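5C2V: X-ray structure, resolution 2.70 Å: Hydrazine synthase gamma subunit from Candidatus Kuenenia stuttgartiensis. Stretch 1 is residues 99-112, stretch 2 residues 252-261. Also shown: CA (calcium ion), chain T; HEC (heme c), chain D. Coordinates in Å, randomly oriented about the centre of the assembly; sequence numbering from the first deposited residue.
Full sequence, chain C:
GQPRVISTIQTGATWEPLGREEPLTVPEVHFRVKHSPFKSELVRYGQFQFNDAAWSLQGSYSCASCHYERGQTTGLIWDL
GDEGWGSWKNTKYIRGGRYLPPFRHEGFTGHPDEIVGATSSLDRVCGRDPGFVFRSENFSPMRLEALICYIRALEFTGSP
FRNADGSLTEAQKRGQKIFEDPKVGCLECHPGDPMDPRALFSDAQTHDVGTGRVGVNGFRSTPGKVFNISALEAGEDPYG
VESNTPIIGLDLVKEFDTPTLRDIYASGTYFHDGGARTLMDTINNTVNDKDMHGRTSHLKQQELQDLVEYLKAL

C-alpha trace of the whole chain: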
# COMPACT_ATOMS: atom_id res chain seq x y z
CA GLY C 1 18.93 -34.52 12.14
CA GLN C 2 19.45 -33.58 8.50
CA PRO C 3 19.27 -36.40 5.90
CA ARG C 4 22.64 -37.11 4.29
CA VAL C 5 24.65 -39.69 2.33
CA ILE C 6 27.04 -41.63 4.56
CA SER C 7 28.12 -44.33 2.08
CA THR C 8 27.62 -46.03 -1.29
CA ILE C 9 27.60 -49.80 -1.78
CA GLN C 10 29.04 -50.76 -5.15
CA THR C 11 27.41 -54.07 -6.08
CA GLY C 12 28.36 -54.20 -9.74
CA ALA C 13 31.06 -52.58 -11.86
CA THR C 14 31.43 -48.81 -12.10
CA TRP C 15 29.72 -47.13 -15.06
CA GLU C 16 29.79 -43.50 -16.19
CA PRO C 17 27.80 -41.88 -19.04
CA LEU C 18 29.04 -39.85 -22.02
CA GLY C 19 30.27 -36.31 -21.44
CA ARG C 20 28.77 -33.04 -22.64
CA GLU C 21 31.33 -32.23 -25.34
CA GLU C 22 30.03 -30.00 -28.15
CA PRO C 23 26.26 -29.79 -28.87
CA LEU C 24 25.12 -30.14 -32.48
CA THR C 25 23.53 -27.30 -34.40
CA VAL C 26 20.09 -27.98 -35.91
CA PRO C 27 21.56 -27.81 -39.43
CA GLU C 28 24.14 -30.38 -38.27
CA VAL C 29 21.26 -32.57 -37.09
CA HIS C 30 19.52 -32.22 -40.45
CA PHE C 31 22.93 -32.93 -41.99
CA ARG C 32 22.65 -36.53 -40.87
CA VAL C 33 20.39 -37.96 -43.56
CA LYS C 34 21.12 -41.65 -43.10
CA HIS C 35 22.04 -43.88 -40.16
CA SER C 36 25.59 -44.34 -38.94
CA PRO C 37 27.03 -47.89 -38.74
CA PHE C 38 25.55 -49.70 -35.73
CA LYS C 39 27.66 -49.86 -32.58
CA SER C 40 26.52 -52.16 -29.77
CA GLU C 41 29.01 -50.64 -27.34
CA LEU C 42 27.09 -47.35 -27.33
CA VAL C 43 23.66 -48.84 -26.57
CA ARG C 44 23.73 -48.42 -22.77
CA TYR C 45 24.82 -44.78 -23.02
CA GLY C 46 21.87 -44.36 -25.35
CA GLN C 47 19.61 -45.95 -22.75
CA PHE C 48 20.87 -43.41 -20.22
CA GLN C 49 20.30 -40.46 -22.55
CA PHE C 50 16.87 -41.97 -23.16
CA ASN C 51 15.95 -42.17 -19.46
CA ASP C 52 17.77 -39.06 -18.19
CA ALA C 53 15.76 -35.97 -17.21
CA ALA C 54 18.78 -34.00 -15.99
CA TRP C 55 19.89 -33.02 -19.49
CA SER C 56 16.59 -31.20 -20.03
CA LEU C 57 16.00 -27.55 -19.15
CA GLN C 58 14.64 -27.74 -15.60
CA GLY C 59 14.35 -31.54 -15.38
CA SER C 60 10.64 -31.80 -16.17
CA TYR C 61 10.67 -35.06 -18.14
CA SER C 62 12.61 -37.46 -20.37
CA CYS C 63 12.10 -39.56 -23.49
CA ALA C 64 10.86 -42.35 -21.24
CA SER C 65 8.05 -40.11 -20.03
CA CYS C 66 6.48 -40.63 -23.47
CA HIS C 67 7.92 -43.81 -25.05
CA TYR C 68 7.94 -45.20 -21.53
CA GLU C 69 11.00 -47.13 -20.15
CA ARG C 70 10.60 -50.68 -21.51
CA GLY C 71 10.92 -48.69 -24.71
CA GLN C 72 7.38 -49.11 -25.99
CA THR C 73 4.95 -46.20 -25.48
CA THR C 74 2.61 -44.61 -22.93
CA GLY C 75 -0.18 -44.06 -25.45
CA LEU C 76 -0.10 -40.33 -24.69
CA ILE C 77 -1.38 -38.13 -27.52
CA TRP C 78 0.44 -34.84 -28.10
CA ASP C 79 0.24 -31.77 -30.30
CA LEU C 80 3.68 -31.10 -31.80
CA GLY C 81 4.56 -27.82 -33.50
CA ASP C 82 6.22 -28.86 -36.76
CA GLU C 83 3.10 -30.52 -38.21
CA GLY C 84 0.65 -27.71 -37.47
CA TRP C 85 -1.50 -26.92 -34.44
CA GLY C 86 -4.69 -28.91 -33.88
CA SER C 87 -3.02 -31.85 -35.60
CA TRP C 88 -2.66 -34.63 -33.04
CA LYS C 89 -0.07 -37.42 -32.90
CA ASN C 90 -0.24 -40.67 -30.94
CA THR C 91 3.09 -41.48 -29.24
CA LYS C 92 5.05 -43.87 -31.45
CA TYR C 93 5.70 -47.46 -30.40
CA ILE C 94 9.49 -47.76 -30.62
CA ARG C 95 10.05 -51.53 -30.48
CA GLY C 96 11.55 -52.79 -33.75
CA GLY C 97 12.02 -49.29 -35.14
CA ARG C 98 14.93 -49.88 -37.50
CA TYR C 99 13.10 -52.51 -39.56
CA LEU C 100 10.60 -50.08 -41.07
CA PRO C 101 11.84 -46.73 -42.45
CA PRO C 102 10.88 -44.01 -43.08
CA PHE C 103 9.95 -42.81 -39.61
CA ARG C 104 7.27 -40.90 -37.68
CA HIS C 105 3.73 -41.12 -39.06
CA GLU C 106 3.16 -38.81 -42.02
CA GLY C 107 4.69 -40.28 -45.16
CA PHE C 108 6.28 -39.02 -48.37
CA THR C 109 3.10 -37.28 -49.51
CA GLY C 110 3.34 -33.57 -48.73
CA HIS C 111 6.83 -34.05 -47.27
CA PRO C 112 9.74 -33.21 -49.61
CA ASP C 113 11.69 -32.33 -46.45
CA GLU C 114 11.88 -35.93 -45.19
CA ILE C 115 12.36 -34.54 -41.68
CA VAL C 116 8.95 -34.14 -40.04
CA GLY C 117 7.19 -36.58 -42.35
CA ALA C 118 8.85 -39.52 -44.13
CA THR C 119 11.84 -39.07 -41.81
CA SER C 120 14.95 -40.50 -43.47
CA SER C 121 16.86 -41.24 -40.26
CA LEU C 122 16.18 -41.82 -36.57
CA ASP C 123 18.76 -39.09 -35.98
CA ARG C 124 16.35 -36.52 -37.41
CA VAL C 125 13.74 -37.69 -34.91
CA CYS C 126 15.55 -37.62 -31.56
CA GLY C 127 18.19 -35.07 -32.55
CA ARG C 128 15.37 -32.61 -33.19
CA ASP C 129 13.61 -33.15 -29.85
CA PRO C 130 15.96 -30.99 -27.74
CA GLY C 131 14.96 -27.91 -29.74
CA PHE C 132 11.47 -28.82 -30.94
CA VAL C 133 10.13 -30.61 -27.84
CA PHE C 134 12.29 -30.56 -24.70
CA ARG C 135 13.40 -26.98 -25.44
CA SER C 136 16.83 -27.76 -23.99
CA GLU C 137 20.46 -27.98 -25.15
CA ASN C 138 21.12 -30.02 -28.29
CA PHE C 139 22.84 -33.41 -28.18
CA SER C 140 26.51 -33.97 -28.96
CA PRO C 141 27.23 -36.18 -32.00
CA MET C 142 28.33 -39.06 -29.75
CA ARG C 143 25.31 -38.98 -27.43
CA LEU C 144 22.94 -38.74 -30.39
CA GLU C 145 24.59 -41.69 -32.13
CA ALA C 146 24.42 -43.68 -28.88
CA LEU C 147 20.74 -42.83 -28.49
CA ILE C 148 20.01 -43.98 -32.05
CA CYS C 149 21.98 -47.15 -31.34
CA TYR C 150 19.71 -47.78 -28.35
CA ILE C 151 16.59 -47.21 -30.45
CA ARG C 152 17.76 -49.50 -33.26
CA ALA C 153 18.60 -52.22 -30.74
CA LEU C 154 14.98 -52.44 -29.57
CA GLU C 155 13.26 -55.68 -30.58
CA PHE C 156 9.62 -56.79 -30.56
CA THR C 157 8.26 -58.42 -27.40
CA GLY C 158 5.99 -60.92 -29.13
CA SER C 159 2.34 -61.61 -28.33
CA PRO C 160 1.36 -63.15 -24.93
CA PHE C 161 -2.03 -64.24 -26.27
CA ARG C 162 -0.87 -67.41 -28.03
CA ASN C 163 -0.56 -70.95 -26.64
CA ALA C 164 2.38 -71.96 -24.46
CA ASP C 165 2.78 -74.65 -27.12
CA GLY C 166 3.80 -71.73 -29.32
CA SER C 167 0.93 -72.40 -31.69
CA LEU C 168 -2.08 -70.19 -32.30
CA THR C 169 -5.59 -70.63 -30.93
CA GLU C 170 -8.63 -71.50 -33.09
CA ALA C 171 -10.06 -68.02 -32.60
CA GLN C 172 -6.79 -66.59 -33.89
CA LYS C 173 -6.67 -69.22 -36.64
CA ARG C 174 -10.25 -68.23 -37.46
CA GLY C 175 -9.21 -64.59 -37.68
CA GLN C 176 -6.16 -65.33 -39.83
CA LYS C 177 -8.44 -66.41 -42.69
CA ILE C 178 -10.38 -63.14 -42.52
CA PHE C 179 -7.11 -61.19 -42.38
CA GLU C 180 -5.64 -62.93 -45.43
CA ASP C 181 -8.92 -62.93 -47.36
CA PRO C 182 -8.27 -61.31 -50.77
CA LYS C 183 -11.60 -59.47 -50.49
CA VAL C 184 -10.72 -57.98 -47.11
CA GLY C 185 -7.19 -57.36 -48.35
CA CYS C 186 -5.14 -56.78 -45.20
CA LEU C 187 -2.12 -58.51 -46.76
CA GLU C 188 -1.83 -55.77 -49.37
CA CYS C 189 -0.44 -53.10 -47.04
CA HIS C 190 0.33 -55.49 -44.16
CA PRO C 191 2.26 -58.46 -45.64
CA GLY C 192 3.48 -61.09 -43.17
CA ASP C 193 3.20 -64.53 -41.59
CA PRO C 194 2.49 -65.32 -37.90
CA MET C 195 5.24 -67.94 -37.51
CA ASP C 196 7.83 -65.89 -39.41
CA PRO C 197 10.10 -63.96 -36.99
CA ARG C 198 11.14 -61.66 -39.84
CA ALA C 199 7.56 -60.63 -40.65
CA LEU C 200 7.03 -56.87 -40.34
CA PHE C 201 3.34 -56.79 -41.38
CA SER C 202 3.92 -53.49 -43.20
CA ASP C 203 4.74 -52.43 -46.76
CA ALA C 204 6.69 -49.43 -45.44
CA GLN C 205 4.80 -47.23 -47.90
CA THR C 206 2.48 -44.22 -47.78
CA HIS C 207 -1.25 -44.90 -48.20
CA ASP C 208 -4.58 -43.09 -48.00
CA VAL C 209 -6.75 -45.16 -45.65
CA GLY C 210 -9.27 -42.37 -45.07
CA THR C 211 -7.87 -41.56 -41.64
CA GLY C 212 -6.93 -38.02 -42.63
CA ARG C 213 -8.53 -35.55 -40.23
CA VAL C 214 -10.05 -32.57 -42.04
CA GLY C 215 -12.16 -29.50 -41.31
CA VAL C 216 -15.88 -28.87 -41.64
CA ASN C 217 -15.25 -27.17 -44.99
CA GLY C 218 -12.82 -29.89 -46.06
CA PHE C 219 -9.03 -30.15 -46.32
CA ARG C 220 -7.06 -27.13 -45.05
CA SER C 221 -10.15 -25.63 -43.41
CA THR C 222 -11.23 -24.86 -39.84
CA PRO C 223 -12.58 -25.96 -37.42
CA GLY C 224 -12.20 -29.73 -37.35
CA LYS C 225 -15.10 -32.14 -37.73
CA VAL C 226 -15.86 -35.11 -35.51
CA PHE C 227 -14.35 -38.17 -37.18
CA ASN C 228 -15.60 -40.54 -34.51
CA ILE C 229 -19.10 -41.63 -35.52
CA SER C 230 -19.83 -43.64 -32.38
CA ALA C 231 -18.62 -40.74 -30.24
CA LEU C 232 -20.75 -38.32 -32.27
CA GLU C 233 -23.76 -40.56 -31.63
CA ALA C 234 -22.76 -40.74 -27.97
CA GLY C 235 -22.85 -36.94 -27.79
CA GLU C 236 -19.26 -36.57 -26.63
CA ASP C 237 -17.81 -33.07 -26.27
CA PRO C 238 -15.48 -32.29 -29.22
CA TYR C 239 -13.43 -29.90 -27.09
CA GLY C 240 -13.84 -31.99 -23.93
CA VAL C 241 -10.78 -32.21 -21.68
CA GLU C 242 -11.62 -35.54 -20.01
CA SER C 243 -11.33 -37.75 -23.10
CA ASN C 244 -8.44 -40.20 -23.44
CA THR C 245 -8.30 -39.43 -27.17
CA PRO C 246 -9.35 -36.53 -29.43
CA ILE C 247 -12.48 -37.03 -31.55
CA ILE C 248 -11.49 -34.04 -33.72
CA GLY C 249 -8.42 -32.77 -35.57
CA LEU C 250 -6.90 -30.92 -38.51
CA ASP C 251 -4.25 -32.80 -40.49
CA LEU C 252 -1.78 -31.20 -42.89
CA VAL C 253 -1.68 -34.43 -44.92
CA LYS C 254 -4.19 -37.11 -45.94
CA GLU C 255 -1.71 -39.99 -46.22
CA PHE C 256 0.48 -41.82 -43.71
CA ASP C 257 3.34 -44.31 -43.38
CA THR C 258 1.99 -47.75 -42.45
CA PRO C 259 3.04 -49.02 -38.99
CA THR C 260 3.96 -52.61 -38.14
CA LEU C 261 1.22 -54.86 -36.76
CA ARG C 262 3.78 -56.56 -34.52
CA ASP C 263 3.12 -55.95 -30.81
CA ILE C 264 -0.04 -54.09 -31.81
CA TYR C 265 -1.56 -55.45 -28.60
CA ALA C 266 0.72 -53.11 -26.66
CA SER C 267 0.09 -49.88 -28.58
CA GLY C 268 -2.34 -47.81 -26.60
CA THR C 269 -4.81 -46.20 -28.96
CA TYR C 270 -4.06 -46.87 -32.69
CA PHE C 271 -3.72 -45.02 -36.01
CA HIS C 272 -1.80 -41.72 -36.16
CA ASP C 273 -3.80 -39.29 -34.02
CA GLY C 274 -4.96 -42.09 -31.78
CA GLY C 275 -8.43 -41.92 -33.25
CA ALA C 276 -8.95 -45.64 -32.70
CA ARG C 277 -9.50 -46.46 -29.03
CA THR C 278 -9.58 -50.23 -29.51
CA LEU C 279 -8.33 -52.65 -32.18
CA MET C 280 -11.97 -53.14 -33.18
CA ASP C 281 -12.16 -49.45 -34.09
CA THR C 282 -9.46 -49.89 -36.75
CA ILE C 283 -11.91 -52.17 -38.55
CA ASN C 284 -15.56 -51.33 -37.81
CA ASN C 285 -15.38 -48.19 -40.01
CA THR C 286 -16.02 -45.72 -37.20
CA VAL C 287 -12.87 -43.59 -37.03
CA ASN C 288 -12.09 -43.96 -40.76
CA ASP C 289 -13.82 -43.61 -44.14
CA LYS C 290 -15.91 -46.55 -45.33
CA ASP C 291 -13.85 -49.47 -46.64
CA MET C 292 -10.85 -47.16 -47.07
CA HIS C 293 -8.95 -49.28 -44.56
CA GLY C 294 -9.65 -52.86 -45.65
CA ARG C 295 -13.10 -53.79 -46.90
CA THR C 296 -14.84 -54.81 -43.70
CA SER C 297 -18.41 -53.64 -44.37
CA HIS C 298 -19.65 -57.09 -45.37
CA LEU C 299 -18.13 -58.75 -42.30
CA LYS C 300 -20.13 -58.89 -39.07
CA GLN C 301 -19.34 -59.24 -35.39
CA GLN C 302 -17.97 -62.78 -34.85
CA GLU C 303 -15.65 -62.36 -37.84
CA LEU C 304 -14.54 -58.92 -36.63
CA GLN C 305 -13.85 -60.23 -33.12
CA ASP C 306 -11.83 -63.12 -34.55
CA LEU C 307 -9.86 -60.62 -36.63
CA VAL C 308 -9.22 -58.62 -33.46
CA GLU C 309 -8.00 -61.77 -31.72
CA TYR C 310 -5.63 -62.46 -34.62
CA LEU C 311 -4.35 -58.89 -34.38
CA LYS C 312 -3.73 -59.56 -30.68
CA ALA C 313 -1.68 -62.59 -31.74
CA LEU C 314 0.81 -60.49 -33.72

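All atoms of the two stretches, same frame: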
# COMPACT_ATOMS: atom_id res chain seq x y z
N TYR C 99 13.54 -51.60 -38.50
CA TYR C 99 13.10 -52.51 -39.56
C TYR C 99 12.16 -51.86 -40.56
O TYR C 99 11.97 -52.38 -41.66
CB TYR C 99 12.43 -53.74 -38.95
CG TYR C 99 13.36 -54.59 -38.11
CD1 TYR C 99 14.70 -54.72 -38.45
CD2 TYR C 99 12.91 -55.25 -36.98
CE1 TYR C 99 15.56 -55.49 -37.69
CE2 TYR C 99 13.76 -56.02 -36.21
CZ TYR C 99 15.08 -56.14 -36.57
OH TYR C 99 15.93 -56.91 -35.81
N LEU C 100 11.57 -50.72 -40.20
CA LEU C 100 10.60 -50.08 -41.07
C LEU C 100 10.75 -48.56 -41.20
O LEU C 100 10.01 -47.81 -40.57
CB LEU C 100 9.18 -50.40 -40.60
CG LEU C 100 8.71 -51.84 -40.85
CD1 LEU C 100 7.39 -52.08 -40.15
CD2 LEU C 100 8.59 -52.11 -42.34
N PRO C 101 11.74 -48.12 -42.00
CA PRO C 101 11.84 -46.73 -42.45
C PRO C 101 10.88 -46.46 -43.62
O PRO C 101 10.50 -47.41 -44.30
CB PRO C 101 13.30 -46.61 -42.89
CG PRO C 101 13.64 -47.98 -43.36
CD PRO C 101 12.87 -48.93 -42.47
N PRO C 102 10.50 -45.19 -43.85
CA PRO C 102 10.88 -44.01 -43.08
C PRO C 102 10.10 -43.90 -41.77
O PRO C 102 9.21 -44.70 -41.51
CB PRO C 102 10.53 -42.86 -44.02
CG PRO C 102 9.38 -43.37 -44.80
CD PRO C 102 9.64 -44.84 -44.99
N PHE C 103 10.43 -42.88 -40.98
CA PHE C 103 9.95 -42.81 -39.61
C PHE C 103 8.84 -41.78 -39.38
O PHE C 103 8.33 -41.18 -40.33
CB PHE C 103 11.13 -42.55 -38.67
CG PHE C 103 12.29 -43.49 -38.91
CD1 PHE C 103 12.18 -44.83 -38.58
CD2 PHE C 103 13.46 -43.03 -39.48
CE1 PHE C 103 13.24 -45.70 -38.80
CE2 PHE C 103 14.52 -43.89 -39.70
CZ PHE C 103 14.41 -45.23 -39.36
N ARG C 104 8.48 -41.61 -38.11
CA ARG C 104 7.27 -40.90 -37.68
C ARG C 104 6.00 -41.52 -38.25
O ARG C 104 5.89 -42.74 -38.36
CB ARG C 104 7.34 -39.42 -38.08
CG ARG C 104 8.45 -38.62 -37.40
CD ARG C 104 7.85 -37.47 -36.61
NE ARG C 104 8.71 -36.29 -36.57
CZ ARG C 104 8.30 -35.08 -36.22
NH1 ARG C 104 7.03 -34.89 -35.89
NH2 ARG C 104 9.14 -34.06 -36.22
N HIS C 105 5.05 -40.66 -38.62
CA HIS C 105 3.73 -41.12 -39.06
C HIS C 105 3.44 -40.69 -40.49
O HIS C 105 3.25 -41.52 -41.37
CB HIS C 105 2.64 -40.59 -38.12
CG HIS C 105 2.41 -41.45 -36.91
ND1 HIS C 105 2.95 -41.16 -35.68
CD2 HIS C 105 1.69 -42.58 -36.75
CE1 HIS C 105 2.57 -42.08 -34.81
NE2 HIS C 105 1.81 -42.96 -35.43
N GLU C 106 3.38 -39.37 -40.69
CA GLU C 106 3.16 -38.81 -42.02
C GLU C 106 4.23 -39.30 -42.99
O GLU C 106 5.41 -39.36 -42.65
CB GLU C 106 3.17 -37.28 -41.95
CG GLU C 106 2.19 -36.71 -40.95
CD GLU C 106 2.14 -35.19 -40.97
OE1 GLU C 106 2.95 -34.58 -41.69
OE2 GLU C 106 1.29 -34.61 -40.26
N GLY C 107 3.80 -39.68 -44.19
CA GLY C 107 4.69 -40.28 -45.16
C GLY C 107 5.28 -39.30 -46.16
O GLY C 107 5.40 -38.11 -45.88
N PHE C 108 5.63 -39.82 -47.33
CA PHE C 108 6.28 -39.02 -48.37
C PHE C 108 5.36 -37.95 -48.94
O PHE C 108 5.83 -36.89 -49.36
CB PHE C 108 6.78 -39.92 -49.50
CG PHE C 108 7.91 -40.83 -49.10
CD1 PHE C 108 9.22 -40.38 -49.14
CD2 PHE C 108 7.65 -42.13 -48.69
CE1 PHE C 108 10.26 -41.21 -48.77
CE2 PHE C 108 8.69 -42.97 -48.33
CZ PHE C 108 9.99 -42.51 -48.36
N THR C 109 4.06 -38.23 -48.96
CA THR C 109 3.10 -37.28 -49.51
C THR C 109 3.09 -35.99 -48.70
O THR C 109 2.88 -36.01 -47.48
CB THR C 109 1.68 -37.88 -49.55
OG1 THR C 109 1.70 -39.14 -50.22
CG2 THR C 109 0.72 -36.94 -50.28
N GLY C 110 3.31 -34.87 -49.38
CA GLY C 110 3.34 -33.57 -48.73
C GLY C 110 4.61 -33.30 -47.93
O GLY C 110 4.69 -32.30 -47.22
N HIS C 111 5.59 -34.19 -48.04
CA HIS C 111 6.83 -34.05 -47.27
C HIS C 111 8.10 -34.23 -48.11
O HIS C 111 8.74 -35.28 -48.04
CB HIS C 111 6.85 -35.05 -46.11
CG HIS C 111 6.03 -34.62 -44.93
ND1 HIS C 111 6.49 -33.69 -44.02
CD2 HIS C 111 4.81 -34.99 -44.51
CE1 HIS C 111 5.57 -33.51 -43.09
NE2 HIS C 111 4.54 -34.29 -43.36
N PRO C 112 8.46 -33.20 -48.89
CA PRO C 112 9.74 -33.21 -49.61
C PRO C 112 10.93 -33.05 -48.66
O PRO C 112 12.06 -33.35 -49.03
CB PRO C 112 9.62 -32.00 -50.54
CG PRO C 112 8.66 -31.09 -49.85
CD PRO C 112 7.68 -31.99 -49.16
N LEU C 252 -2.40 -31.89 -41.76
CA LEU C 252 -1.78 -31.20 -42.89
C LEU C 252 -1.62 -32.14 -44.09
O LEU C 252 -1.37 -31.68 -45.20
CB LEU C 252 -0.43 -30.62 -42.49
CG LEU C 252 -0.42 -29.13 -42.11
CD1 LEU C 252 -1.39 -28.84 -40.97
CD2 LEU C 252 0.98 -28.66 -41.77
N VAL C 253 -1.77 -33.44 -43.85
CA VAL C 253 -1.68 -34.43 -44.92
C VAL C 253 -2.78 -35.48 -44.80
O VAL C 253 -3.28 -35.75 -43.71
CB VAL C 253 -0.31 -35.15 -44.93
CG1 VAL C 253 0.82 -34.16 -45.17
CG2 VAL C 253 -0.10 -35.90 -43.63
N LYS C 254 -3.17 -36.06 -45.93
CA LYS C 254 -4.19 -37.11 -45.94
C LYS C 254 -3.62 -38.53 -45.90
O LYS C 254 -4.37 -39.49 -45.69
CB LYS C 254 -5.07 -36.97 -47.18
CG LYS C 254 -5.58 -35.56 -47.43
CD LYS C 254 -6.43 -35.50 -48.68
CE LYS C 254 -6.95 -34.09 -48.93
NZ LYS C 254 -7.84 -34.04 -50.11
N GLU C 255 -2.31 -38.67 -46.08
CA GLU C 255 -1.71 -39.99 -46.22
C GLU C 255 -0.61 -40.24 -45.19
O GLU C 255 0.07 -39.30 -44.76
CB GLU C 255 -1.16 -40.17 -47.63
CG GLU C 255 -2.20 -40.04 -48.73
CD GLU C 255 -1.64 -40.32 -50.11
OE1 GLU C 255 -0.41 -40.48 -50.23
OE2 GLU C 255 -2.43 -40.37 -51.07
N PHE C 256 -0.44 -41.49 -44.80
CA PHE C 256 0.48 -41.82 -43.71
C PHE C 256 1.29 -43.09 -43.95
O PHE C 256 0.86 -44.00 -44.66
CB PHE C 256 -0.31 -41.97 -42.40
CG PHE C 256 -1.25 -40.84 -42.13
CD1 PHE C 256 -0.80 -39.66 -41.57
CD2 PHE C 256 -2.60 -40.94 -42.46
CE1 PHE C 256 -1.67 -38.61 -41.33
CE2 PHE C 256 -3.47 -39.90 -42.22
CZ PHE C 256 -3.00 -38.73 -41.66
N ASP C 257 2.48 -43.13 -43.35
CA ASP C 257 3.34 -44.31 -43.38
C ASP C 257 2.75 -45.43 -42.54
O ASP C 257 2.43 -45.23 -41.37
CB ASP C 257 4.75 -43.94 -42.90
CG ASP C 257 5.60 -45.15 -42.59
OD1 ASP C 257 6.01 -45.86 -43.54
OD2 ASP C 257 5.88 -45.39 -41.39
N THR C 258 2.61 -46.61 -43.13
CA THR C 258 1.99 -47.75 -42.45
C THR C 258 2.88 -48.33 -41.37
O THR C 258 4.03 -48.68 -41.62
CB THR C 258 1.62 -48.87 -43.44
OG1 THR C 258 2.77 -49.68 -43.70
CG2 THR C 258 1.10 -48.29 -44.74
N PRO C 259 2.35 -48.43 -40.14
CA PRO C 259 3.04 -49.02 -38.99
C PRO C 259 3.03 -50.55 -39.03
O PRO C 259 2.19 -51.14 -39.70
CB PRO C 259 2.23 -48.51 -37.79
CG PRO C 259 1.25 -47.51 -38.34
CD PRO C 259 1.03 -47.89 -39.76
N THR C 260 3.96 -51.16 -38.30
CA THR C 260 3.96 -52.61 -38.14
C THR C 260 2.74 -53.06 -37.34
O THR C 260 2.20 -52.29 -36.54
CB THR C 260 5.24 -53.10 -37.42
OG1 THR C 260 5.19 -54.53 -37.28
CG2 THR C 260 5.36 -52.47 -36.04
N LEU C 261 2.30 -54.29 -37.57
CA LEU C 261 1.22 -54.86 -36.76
C LEU C 261 1.79 -55.72 -35.64
O LEU C 261 1.04 -56.28 -34.84
CB LEU C 261 0.27 -55.67 -37.64
CG LEU C 261 -0.48 -54.87 -38.71
CD1 LEU C 261 -1.63 -55.69 -39.29
CD2 LEU C 261 -0.99 -53.55 -38.15
CA CA T . 7.90 -46.56 -40.93
FE HEC D . -3.82 -51.16 -41.83
CHA HEC D . -2.77 -48.83 -39.54
CHB HEC D . -4.72 -53.27 -39.29
CHC HEC D . -5.53 -53.15 -44.08
CHD HEC D . -2.63 -49.27 -44.41
NA HEC D . -3.78 -51.06 -39.79
C1A HEC D . -3.26 -50.02 -39.04
C2A HEC D . -3.31 -50.41 -37.64
C3A HEC D . -3.85 -51.64 -37.57
C4A HEC D . -4.16 -52.07 -38.92
CMA HEC D . -4.09 -52.45 -36.28
CAA HEC D . -2.82 -49.57 -36.44
CBA HEC D . -1.30 -49.45 -36.49
CGA HEC D . -0.84 -48.44 -35.47
O1A HEC D . 0.38 -48.41 -35.16
O2A HEC D . -1.70 -47.67 -34.95
NB HEC D . -4.86 -52.94 -41.72
C1B HEC D . -5.24 -53.55 -40.54
C2B HEC D . -6.27 -54.52 -40.84
C3B HEC D . -6.49 -54.49 -42.17
C4B HEC D . -5.61 -53.49 -42.74
CMB HEC D . -6.96 -55.43 -39.80
CAB HEC D . -7.50 -55.35 -42.96
CBB HEC D . -8.95 -54.91 -42.65
NC HEC D . -4.04 -51.21 -43.87
C1C HEC D . -4.79 -52.11 -44.60
C2C HEC D . -4.75 -51.69 -45.99
C3C HEC D . -3.86 -50.70 -46.09
C4C HEC D . -3.45 -50.32 -44.75
CMC HEC D . -5.33 -52.51 -47.16
CAC HEC D . -3.43 -49.97 -47.39
CBC HEC D . -4.61 -49.17 -47.99
ND HEC D . -2.78 -49.35 -41.95
C1D HEC D . -2.54 -48.70 -43.16
C2D HEC D . -2.18 -47.33 -42.88
C3D HEC D . -2.23 -47.19 -41.35
C4D HEC D . -2.61 -48.50 -40.86
CMD HEC D . -1.82 -46.23 -43.91
CAD HEC D . -1.94 -45.94 -40.50
CBD HEC D . -3.01 -44.89 -40.77
CGD HEC D . -2.93 -43.80 -39.75
O1D HEC D . -3.78 -42.87 -39.78
O2D HEC D . -2.01 -43.85 -38.89
O HOH W 1 7.92 -47.32 -43.19
O HOH W 2 -0.75 -32.60 -39.86
O HOH W 3 6.60 -48.45 -40.29
O HOH W 4 7.87 -45.80 -38.66

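No two touching residues are fewer than 142 positions apart in sequence, and the stretches bury 623 Å² between them. A calcium ion ties them together. From stretch 1 it binds two backbone oxygens, Leu-100 O at 2.5 Å and Pro-102 O at 2.3 Å. From stretch 2 it binds the carboxylate of Asp-257, with OD2 2.4 Å from the ion. Three waters also bind the ion. The peptide bond before Pro-102 is cis. Asp-257 points toward stretch 1 with a t chi1 rotamer, and its negative charge suits the metal. Pro-102 O and Asp-257 OD2 are 3.4 Å apart because both bind the ion. Water 1, itself a calcium ligand, also donates to Asp-257 OD1 at 2.4 Å.

Direct hydrogen bonds are few. Asp-257 N donates to His-105 O at 2.7 Å, so Asp-257 is held through both backbone and side chain. Near the exposed end, Thr-109 OG1 donates to Glu-255 OE1 at a very short 2.5 Å; both side chains point toward the opposing stretch. Water 2 bridges the stretches too, donating to Glu-106 OE2 at 2.9 Å and accepting from Leu-252 N at 2.6 Å.

Packing fills the remainder. Val-253 is buried and points toward stretch 1. Its CG2 lies 3.5 Å from Glu-106 CD, and its CG1 lies 3.6 Å from Thr-109 O and 4.1 Å from His-111 CD2. Within stretch 1, His-111 NE2 donates to Glu-106 OE1 at a very short 2.3 Å, which fixes both side chains beside the valine. Gly-110, in the type II turn from Phe-108 to His-111, has a positive phi that favours glycine; an ideal CB there would sit a tight 3.0 Å from Val-253 CG1. Farther along, Leu-100 CD1 meets Thr-260 CB at 3.6 Å.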